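Local coordinates for M152 protein (Murid herpesvirus 1, PDB 4G59), which probably helps the virus evade host immunity as an MHC class I-like glycoprotein that engages host cell-surface proteins of the class I type, at residues R79-Y82 with E83-N87; L131-P134 with P135-D139; A235-L239 with R240-G244. One frame throughout, in Å; residues are numbered along the deposited sequence.

Contact 1: R79-Y82 with E83-N87; sequences RFVY and EYIMN
Met-86 reaches back along one turn of helix to Tyr-82, bringing its CG to the phenol ring in an off-centre CH-pi contact, 4.0 Å from the ring centroid and 30° off the normal. The closest ring atom is Tyr-82 CE1, 3.6 Å from Met-86 CG; the sulfur lies farther out in an oblique Met-aromatic contact. Met-86 CG stands beside its own backbone N (chi1 -64°), which directs the chain back toward Tyr-82. At the edge of the same ring, near its plane, Glu-83 OE2 approaches Tyr-82 CD2 at 3.5 Å. Glu-83 also passes its CG by Arg-79 NH1 at 3.6 Å, but the opposite charges do not close into a salt bridge: Arg-79 NH1 and Glu-83 OE2 stay 4.5 Å apart, and the guanidinium turns to Glu-76. This side of the helix is loosely packed and largely exposed. The N-H groups of Glu-83 to Met-86 bond in turn to the carbonyls of Arg-79 to Tyr-82, and the helix widens into a pi-type turn at 85-87. The opposite side is buried: Val-81 CG1 lies 4.4 Å from Ile-85 CG1, and both side chains rest on Arg-29 of strand 22-31. Phe-80 meets Phe-97 of strand 95-103 edge-to-face, while Tyr-84 hydrogen-bonds Gln-112 and stacks on Tyr-148 of helix 142-148; through these contacts helix 68-89 packs on the MHC-like platform sheet.

Contact 2: L131-P134 with P135-D139; sequences LGSP and PYSPD
The loop joining strand 128-130, at the margin of the MHC-like platform sheet, to helix 142-148 turns sharply where Pro-134 meets Pro-135 and Ser-137 folds back on the pair. The two prolines follow each other through a trans peptide, their CA atoms 3.9 Å apart, and Pro-134 CB packs against Pro-135 CD at 3.8 Å. With both rings restricting rotation, the chain enters the bend with little freedom. Beyond it, the Ser-137 side chain points back toward Pro-134 and donates its hydroxyl to Pro-134 O, closing the turn from within. The modelled separation of Ser-137 OG and Pro-134 O, 2.4 Å, is too short to be taken literally, so the bond is plausible but its length doubtful. Outward from the bend, Pro-134 is buried against Leu-119 of strand 117-123 and against Arg-93. Pro-135 shares Arg-93 and, with Tyr-136, also packs on the chain of another protein, whose backbone the Tyr-136 ring meets. Ser-137 OG occupies the position between its own backbone N and carbonyl carbon (chi1 54°), which brings it over one face of the Pro-134 ring, 3.6 Å from Pro-134 CB and 3.8 Å from Pro-134 CD.

Contact 3: A235-L239 with R240-G244; sequences AWLDL and RDLNG
Asp-238 and Arg-240, two residues apart, meet with the carboxylate set over one face of the guanidinium. Asp-238 OD1 lies 3.4 Å above the guanidinium plane of Arg-240, over its centre, while Asp-238 OD2 comes within 3.1 Å of Arg-240 NH2. The two flat groups are turned 71° against each other, and no N-H is directed at Asp-238 OD2, so this salt bridge rests on charge alone. Arg-240 CG is modelled an unrealistic 2.3 Å from Leu-239 O, however, so the finer geometry is uncertain. Asp-238 holds its CG anti to the backbone N (chi1 -173°), a setting that carries the carboxylate forward toward the turn. Asp-241 lies alongside, its OD2 4.7 Å from Asp-238 OD2, like charges that the arginine probably helps to offset. The backbone here makes a type II beta turn from Asp-238 to Asp-241, with Arg-240 at its third position in a positive-phi conformation (phi 87°). The turn's own bond, Asp-241 N to Asp-238 O, spans 3.0 Å and is weak because it is strongly bent. Leucines form the apolar side of the turn: Leu-242 points back toward the strand, its CD2 4.0 Å from Leu-237 CD1, and its CD1 4.0 Å from Leu-239 CD2. Leu-237 and Leu-242 cross at about a right angle, and both continue onto Phe-248 and onto Leu-213 of strand 210-213, which belongs to the other four-stranded sheet of a probable immunoglobulin-like domain. Backbone hydrogen bonds join Leu-237 of strand 231-238 with Val-197 and, just past its end, Leu-239 with Gly-195. On the outer side, Asp-238 OD2 has a further salt bridge to a basic side chain on the chain of another protein, whose apolar side chains pack on Arg-240 and Trp-236.

Along the chain the three contacts come in series. Contacts 1 and 2 belong to the MHC-like platform, whose eight-stranded sheet carries helix 68-89 and ends at strand 128-130; their centres are about 17 Å apart, and their nearest atoms about 6 Å, without touching. Contact 3 sits at the end of strand 231-238 in the other, probably immunoglobulin-like, part, with its centre about 46 Å from that of contact 1 and on the opposite side of the chain's centre, and about 39 Å from that of contact 2. Contacts 2 and 3 both reach a chain of another protein, consistent with binding through widely separated surfaces, whereas contact 1 meets no other protein chain of the assembly.

Contact 1: R79-Y82 with E83-N87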
# COMPACT_ATOMS: atom_id res chain seq x y z
N ARG B 79 1.08 -7.19 -21.98
CA ARG B 79 1.51 -6.81 -23.32
C ARG B 79 1.39 -5.30 -23.55
O ARG B 79 2.35 -4.65 -23.95
CB ARG B 79 0.68 -7.55 -24.37
CG ARG B 79 1.33 -7.59 -25.73
CD ARG B 79 0.33 -7.81 -26.85
NE ARG B 79 -0.78 -6.86 -26.80
CZ ARG B 79 -0.73 -5.61 -27.24
NH1 ARG B 79 0.39 -5.14 -27.76
NH2 ARG B 79 -1.80 -4.83 -27.16
N PHE B 80 0.20 -4.74 -23.32
CA PHE B 80 -0.05 -3.33 -23.61
C PHE B 80 0.91 -2.39 -22.87
O PHE B 80 1.45 -1.46 -23.46
CB PHE B 80 -1.50 -2.96 -23.29
CG PHE B 80 -1.77 -1.47 -23.28
CD1 PHE B 80 -1.65 -0.71 -24.45
CD2 PHE B 80 -2.16 -0.82 -22.11
CE1 PHE B 80 -1.91 0.68 -24.43
CE2 PHE B 80 -2.42 0.56 -22.09
CZ PHE B 80 -2.29 1.31 -23.25
N VAL B 81 1.09 -2.64 -21.58
CA VAL B 81 1.89 -1.76 -20.72
C VAL B 81 3.37 -1.90 -21.06
O VAL B 81 4.14 -0.94 -20.94
CB VAL B 81 1.60 -2.03 -19.21
CG1 VAL B 81 2.49 -1.18 -18.33
CG2 VAL B 81 0.14 -1.76 -18.87
N TYR B 82 3.76 -3.10 -21.51
CA TYR B 82 5.14 -3.34 -21.95
C TYR B 82 5.46 -2.53 -23.21
O TYR B 82 6.47 -1.82 -23.23
CB TYR B 82 5.40 -4.83 -22.19
CG TYR B 82 6.68 -5.11 -22.94
CD1 TYR B 82 7.92 -4.97 -22.32
CD2 TYR B 82 6.67 -5.52 -24.27
CE1 TYR B 82 9.10 -5.22 -23.00
CE2 TYR B 82 7.84 -5.77 -24.95
CZ TYR B 82 9.05 -5.62 -24.31
OH TYR B 82 10.22 -5.86 -24.99
N GLU B 83 4.63 -2.62 -24.24
CA GLU B 83 4.80 -1.80 -25.44
C GLU B 83 4.86 -0.32 -25.07
O GLU B 83 5.78 0.38 -25.47
CB GLU B 83 3.68 -2.00 -26.46
CG GLU B 83 3.38 -3.44 -26.81
CD GLU B 83 4.51 -4.14 -27.54
OE1 GLU B 83 5.07 -3.53 -28.48
OE2 GLU B 83 4.82 -5.29 -27.19
N TYR B 84 3.87 0.15 -24.31
CA TYR B 84 3.75 1.56 -23.95
C TYR B 84 5.04 2.07 -23.33
O TYR B 84 5.58 3.09 -23.76
CB TYR B 84 2.60 1.75 -22.97
CG TYR B 84 2.43 3.16 -22.43
CD1 TYR B 84 2.75 4.27 -23.19
CD2 TYR B 84 1.94 3.37 -21.15
CE1 TYR B 84 2.58 5.56 -22.69
CE2 TYR B 84 1.77 4.65 -20.64
CZ TYR B 84 2.09 5.73 -21.41
OH TYR B 84 1.92 7.00 -20.90
N ILE B 85 5.51 1.35 -22.31
CA ILE B 85 6.71 1.74 -21.58
C ILE B 85 7.96 1.81 -22.47
O ILE B 85 8.69 2.81 -22.46
CB ILE B 85 6.96 0.80 -20.36
CG1 ILE B 85 6.09 1.22 -19.18
CG2 ILE B 85 8.43 0.81 -19.96
CD1 ILE B 85 6.39 2.62 -18.68
N MET B 86 8.19 0.75 -23.26
CA MET B 86 9.33 0.70 -24.17
C MET B 86 9.27 1.77 -25.27
O MET B 86 10.24 2.51 -25.47
CB MET B 86 9.49 -0.70 -24.78
CG MET B 86 9.81 -1.81 -23.79
SD MET B 86 11.24 -1.51 -22.72
CE MET B 86 12.59 -1.82 -23.86
N ASN B 87 8.15 1.86 -25.98
CA ASN B 87 7.98 2.79 -27.10
C ASN B 87 7.89 4.28 -26.74
O ASN B 87 8.23 5.12 -27.56
CB ASN B 87 6.75 2.42 -27.93
CG ASN B 87 6.82 1.01 -28.50
OD1 ASN B 87 7.86 0.36 -28.43
ND2 ASN B 87 5.71 0.55 -29.06

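Contact 2: L131-P134 with P135-D139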
# COMPACT_ATOMS: atom_id res chain seq x y z
N LEU B 131 -5.03 15.13 -16.71
CA LEU B 131 -5.14 15.67 -15.36
C LEU B 131 -3.78 16.01 -14.75
O LEU B 131 -3.71 16.74 -13.76
CB LEU B 131 -5.85 14.67 -14.45
CG LEU B 131 -7.20 14.19 -14.96
CD1 LEU B 131 -7.85 13.27 -13.96
CD2 LEU B 131 -8.09 15.38 -15.22
N GLY B 132 -2.71 15.47 -15.32
CA GLY B 132 -1.37 15.69 -14.80
C GLY B 132 -0.24 15.32 -15.75
O GLY B 132 -0.47 14.70 -16.80
N SER B 133 0.98 15.71 -15.39
CA SER B 133 2.17 15.30 -16.14
C SER B 133 3.16 14.62 -15.19
O SER B 133 3.29 15.02 -14.04
CB SER B 133 2.83 16.50 -16.83
OG SER B 133 3.54 16.09 -17.99
N PRO B 134 3.83 13.57 -15.68
CA PRO B 134 4.84 12.83 -14.91
C PRO B 134 6.15 13.61 -14.78
O PRO B 134 6.70 14.06 -15.79
CB PRO B 134 5.07 11.55 -15.74
CG PRO B 134 3.93 11.49 -16.71
CD PRO B 134 3.50 12.90 -16.95
N PRO B 135 6.65 13.75 -13.54
CA PRO B 135 7.78 14.57 -13.08
C PRO B 135 9.09 14.53 -13.88
O PRO B 135 9.73 15.58 -14.03
CB PRO B 135 8.01 14.05 -11.67
CG PRO B 135 6.66 13.72 -11.20
CD PRO B 135 5.93 13.16 -12.40
N TYR B 136 9.54 13.37 -14.33
CA TYR B 136 10.80 13.39 -15.06
C TYR B 136 10.62 12.86 -16.48
O TYR B 136 11.24 11.86 -16.88
CB TYR B 136 11.91 12.68 -14.27
CG TYR B 136 12.46 13.54 -13.16
CD1 TYR B 136 13.75 14.02 -13.21
CD2 TYR B 136 11.67 13.91 -12.08
CE1 TYR B 136 14.25 14.84 -12.19
CE2 TYR B 136 12.15 14.73 -11.07
CZ TYR B 136 13.45 15.19 -11.13
OH TYR B 136 13.93 15.99 -10.12
N SER B 137 9.76 13.53 -17.23
CA SER B 137 9.43 13.10 -18.58
C SER B 137 9.51 14.25 -19.60
O SER B 137 8.50 14.60 -20.24
CB SER B 137 8.02 12.50 -18.59
OG SER B 137 7.09 13.40 -18.04
N PRO B 138 10.70 14.83 -19.77
CA PRO B 138 10.78 15.98 -20.68
C PRO B 138 10.70 15.53 -22.14
O PRO B 138 10.16 16.25 -22.98
CB PRO B 138 12.15 16.57 -20.35
CG PRO B 138 12.98 15.39 -19.91
CD PRO B 138 12.02 14.45 -19.23
N ASP B 139 11.24 14.35 -22.42
CA ASP B 139 11.25 13.79 -23.77
C ASP B 139 9.91 13.21 -24.21
O ASP B 139 9.73 12.89 -25.39
CB ASP B 139 12.33 12.72 -23.90
CG ASP B 139 13.73 13.28 -23.76
OD1 ASP B 139 13.99 14.39 -24.28
OD2 ASP B 139 14.57 12.60 -23.12

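Contact 3: A235-L239 with R240-G244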
# COMPACT_ATOMS: atom_id res chain seq x y z
N ALA B 235 -5.14 -0.57 12.84
CA ALA B 235 -4.96 0.88 13.03
C ALA B 235 -4.11 1.16 14.25
O ALA B 235 -4.11 0.36 15.20
CB ALA B 235 -6.31 1.61 13.16
N TRP B 236 -3.41 2.29 14.24
CA TRP B 236 -2.53 2.67 15.32
C TRP B 236 -2.87 4.04 15.90
O TRP B 236 -3.07 5.01 15.16
CB TRP B 236 -1.09 2.68 14.83
CG TRP B 236 -0.58 1.31 14.56
CD1 TRP B 236 -0.62 0.63 13.38
CD2 TRP B 236 0.07 0.45 15.50
NE1 TRP B 236 -0.04 -0.61 13.53
CE2 TRP B 236 0.39 -0.75 14.82
CE3 TRP B 236 0.40 0.56 16.85
CZ2 TRP B 236 1.03 -1.83 15.46
CZ3 TRP B 236 1.04 -0.51 17.48
CH2 TRP B 236 1.35 -1.68 16.79
N LEU B 237 -2.93 4.09 17.23
CA LEU B 237 -3.17 5.32 17.98
C LEU B 237 -1.93 5.64 18.81
O LEU B 237 -1.28 4.74 19.39
CB LEU B 237 -4.40 5.16 18.90
CG LEU B 237 -4.64 6.18 20.02
CD1 LEU B 237 -5.08 7.52 19.46
CD2 LEU B 237 -5.66 5.69 21.06
N ASP B 238 -1.61 6.92 18.88
CA ASP B 238 -0.56 7.39 19.74
C ASP B 238 -1.29 8.09 20.86
O ASP B 238 -1.91 9.12 20.64
CB ASP B 238 0.34 8.37 19.01
CG ASP B 238 1.56 8.76 19.81
OD1 ASP B 238 1.59 8.50 21.02
OD2 ASP B 238 2.49 9.32 19.23
N LEU B 239 -1.21 7.55 22.05
CA LEU B 239 -1.80 8.20 23.18
C LEU B 239 -1.01 9.48 23.23
O LEU B 239 0.12 9.53 22.79
CB LEU B 239 -1.61 7.39 24.46
CG LEU B 239 -2.31 6.04 24.53
CD1 LEU B 239 -1.95 5.32 25.80
CD2 LEU B 239 -3.81 6.20 24.44
N ARG B 240 -1.62 10.54 23.74
CA ARG B 240 -0.94 11.81 23.77
C ARG B 240 -1.19 12.49 22.45
O ARG B 240 -0.58 13.50 22.15
CB ARG B 240 0.58 11.63 23.82
CG ARG B 240 1.28 11.50 22.48
CD ARG B 240 2.77 11.78 22.67
NE ARG B 240 3.58 11.49 21.49
CZ ARG B 240 4.48 10.52 21.41
NH1 ARG B 240 4.70 9.73 22.46
NH2 ARG B 240 5.17 10.33 20.30
N ASP B 241 -2.14 11.97 21.69
CA ASP B 241 -2.67 12.67 20.55
C ASP B 241 -4.04 12.85 21.15
O ASP B 241 -4.86 13.59 20.63
CB ASP B 241 -2.73 11.85 19.28
CG ASP B 241 -1.50 12.01 18.42
OD1 ASP B 241 -0.65 12.85 18.77
OD2 ASP B 241 -1.37 11.32 17.40
N LEU B 242 -4.26 12.15 22.25
CA LEU B 242 -5.51 12.23 23.00
C LEU B 242 -5.50 13.37 24.02
O LEU B 242 -6.52 13.64 24.67
CB LEU B 242 -5.81 10.89 23.68
CG LEU B 242 -6.22 9.74 22.75
CD1 LEU B 242 -6.90 8.64 23.52
CD2 LEU B 242 -7.13 10.24 21.63
N ASN B 243 -4.35 14.02 24.16
CA ASN B 243 -4.15 15.10 25.13
C ASN B 243 -4.57 14.68 26.53
O ASN B 243 -5.64 15.06 27.01
CB ASN B 243 -4.90 16.38 24.70
CG ASN B 243 -4.60 16.80 23.27
OD1 ASN B 243 -3.52 16.53 22.74
ND2 ASN B 243 -5.56 17.46 22.64
N GLY B 244 -3.74 13.88 27.18
CA GLY B 244 -3.95 13.52 28.58
C GLY B 244 -5.07 12.53 28.86
O GLY B 244 -5.02 11.81 29.86